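Local coordinates for AlgW protein (Pseudomonas aeruginosa, PDB 7CO3) that probably acts as a serine endopeptidase of the HtrA type, joining a trypsin-like protease domain to a peptide-binding PDZ domain, at residues Thr141-Val146 with Leu157-Lys162. The protein carries 1 engineered substitution. Residues are numbered along the deposited sequence; the frame is centred on the assembly and turned at random.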
loop_
_atom_site.group_PDB
_atom_site.type_symbol
_atom_site.label_atom_id
_atom_site.label_comp_id
_atom_site.label_asym_id
_atom_site.label_seq_id
_atom_site.Cartn_x
_atom_site.Cartn_y
_atom_site.Cartn_z
ATOM N N THR B 141 21.976 21.958 8.995
ATOM C CA THR B 141 23.381 21.962 9.382
ATOM C C THR B 141 24.108 20.881 8.607
ATOM O O THR B 141 23.503 19.931 8.110
ATOM C CB THR B 141 23.582 21.749 10.895
ATOM O OG1 THR B 141 24.965 21.924 11.218
ATOM C CG2 THR B 141 23.170 20.330 11.336
ATOM N N ILE B 142 25.410 21.055 8.495
ATOM C CA ILE B 142 26.254 20.042 7.883
ATOM C C ILE B 142 26.597 19.016 8.947
ATOM O O ILE B 142 26.770 19.360 10.120
ATOM C CB ILE B 142 27.517 20.668 7.263
ATOM C CG1 ILE B 142 27.195 21.377 5.947
ATOM C CG2 ILE B 142 28.549 19.603 6.949
ATOM C CD1 ILE B 142 26.425 22.693 6.062
ATOM N N ALA B 143 26.647 17.753 8.558
ATOM C CA ALA B 143 26.959 16.679 9.481
ATOM C C ALA B 143 28.339 16.132 9.165
ATOM O O ALA B 143 28.814 16.234 8.035
ATOM C CB ALA B 143 25.925 15.546 9.393
ATOM N N GLN B 144 28.972 15.544 10.181
ATOM C CA GLN B 144 30.208 14.794 10.033
ATOM C C GLN B 144 29.916 13.305 10.141
ATOM O O GLN B 144 29.008 12.885 10.866
ATOM C CB GLN B 144 31.245 15.171 11.100
ATOM C CG GLN B 144 31.932 16.550 10.938
ATOM C CD GLN B 144 31.974 17.092 9.505
ATOM O OE1 GLN B 144 32.693 16.581 8.643
ATOM N NE2 GLN B 144 31.212 18.158 9.259
ATOM N N LEU B 145 30.707 12.504 9.440
ATOM C CA LEU B 145 30.585 11.058 9.511
ATOM C C LEU B 145 31.441 10.532 10.661
ATOM O O LEU B 145 32.677 10.605 10.600
ATOM C CB LEU B 145 31.010 10.404 8.198
ATOM C CG LEU B 145 30.709 8.904 8.079
ATOM C CD1 LEU B 145 29.195 8.593 8.198
ATOM C CD2 LEU B 145 31.246 8.365 6.773
ATOM N N VAL B 146 30.792 9.991 11.699
ATOM C CA VAL B 146 31.535 9.382 12.803
ATOM C C VAL B 146 32.202 8.091 12.342
ATOM O O VAL B 146 33.412 7.902 12.488
ATOM C CB VAL B 146 30.605 9.150 14.008
ATOM C CG1 VAL B 146 31.352 8.469 15.165
ATOM C CG2 VAL B 146 29.978 10.482 14.450
ATOM N N LEU B 157 26.366 9.647 12.257
ATOM C CA LEU B 157 26.647 11.032 11.945
ATOM C C LEU B 157 26.635 11.816 13.252
ATOM O O LEU B 157 26.021 11.404 14.237
ATOM C CB LEU B 157 25.582 11.640 11.005
ATOM C CG LEU B 157 25.240 10.986 9.655
ATOM C CD1 LEU B 157 24.090 11.779 8.948
ATOM C CD2 LEU B 157 26.473 10.908 8.789
ATOM N N LYS B 158 27.272 12.977 13.222
ATOM C CA LYS B 158 27.335 13.897 14.348
ATOM C C LYS B 158 27.070 15.302 13.848
ATOM O O LYS B 158 27.628 15.715 12.827
ATOM C CB LYS B 158 28.716 13.838 15.041
ATOM C CG LYS B 158 28.768 14.514 16.433
ATOM C CD LYS B 158 28.976 16.032 16.346
ATOM C CE LYS B 158 29.422 16.625 17.670
ATOM N NZ LYS B 158 28.630 16.078 18.806
ATOM N N ILE B 159 26.242 16.040 14.583
ATOM C CA ILE B 159 25.979 17.443 14.308
ATOM C C ILE B 159 26.192 18.248 15.584
ATOM O O ILE B 159 26.139 17.713 16.693
ATOM C CB ILE B 159 24.562 17.666 13.723
ATOM C CG1 ILE B 159 23.435 17.304 14.721
ATOM C CG2 ILE B 159 24.403 16.862 12.396
ATOM C CD1 ILE B 159 22.015 17.714 14.216
ATOM N N ASP B 160 26.428 19.543 15.407
ATOM C CA ASP B 160 26.678 20.495 16.488
ATOM C C ASP B 160 25.518 21.486 16.506
ATOM O O ASP B 160 25.516 22.461 15.752
ATOM C CB ASP B 160 28.021 21.189 16.280
ATOM C CG ASP B 160 28.291 22.293 17.291
ATOM O OD1 ASP B 160 28.186 22.024 18.506
ATOM O OD2 ASP B 160 28.625 23.420 16.869
ATOM N N LEU B 161 24.534 21.230 17.370
ATOM C CA LEU B 161 23.299 22.006 17.414
ATOM C C LEU B 161 22.669 21.865 18.794
ATOM O O LEU B 161 22.760 20.808 19.425
ATOM C CB LEU B 161 22.319 21.539 16.326
ATOM C CG LEU B 161 22.433 22.160 14.926
ATOM C CD1 LEU B 161 21.230 21.842 14.054
ATOM C CD2 LEU B 161 22.606 23.668 15.025
ATOM N N LYS B 162 22.004 22.923 19.244
ATOM C CA LYS B 162 21.496 23.018 20.608
ATOM C C LYS B 162 20.021 22.638 20.686
ATOM O O LYS B 162 19.271 22.755 19.711
ATOM C CB LYS B 162 21.681 24.441 21.174
ATOM C CG LYS B 162 20.471 25.367 20.961
ATOM C CD LYS B 162 20.611 26.743 21.642
ATOM C CE LYS B 162 19.928 26.821 23.019
ATOM N NZ LYS B 162 18.498 27.239 22.945
#
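Gln144 and Lys158 face each other as an antiparallel hydrogen-bonded pair, one of those in the beta hairpin formed by strands 140-149 and 154-158. The bond from Gln144 N to Lys158 O is almost straight at 175°. The return bond from Lys158 N to Gln144 O, 2.9 Å long, is more bent. Gln144 O also receives a CA-H...O contact from Leu157 CA at 3.2 Å. The tight part of the contact is apolar and gathers buried Ala143, Leu157 and Ile159, with partly exposed Thr141 at its edge. Ile159 holds CG2 anti to its carbonyl carbon, beside the backbone N, and this methyl meets Ala143 CB at 3.6 Å and Thr141 CG2 at 3.8 Å. Thr141 CG2 in turn meets Leu161 CD1 tip to tip at 3.7 Å. The contact thins at exposed Leu145, which reaches Leu157 CD2 through CD1 alone, at 3.6 Å. On the other face, shared with Lys158, the Gln144 side chain carries its amide off from the partner strand. Val146 CG2 touches Lys158 CB where the two side chains cross at a slant, while the lysine chain, bent at chi2 (-83°), departs to bond Glu115 O through NZ and to form a cation-pi contact with Tyr117. Within the first of the two beta barrels of the chymotrypsin-like fold, strand 130-134 flanks this hairpin beside Thr141 and Ala143, strand 117-120 flanks it beside Leu157, and Ile159 packs on Val133 and Leu118 from these two neighbours.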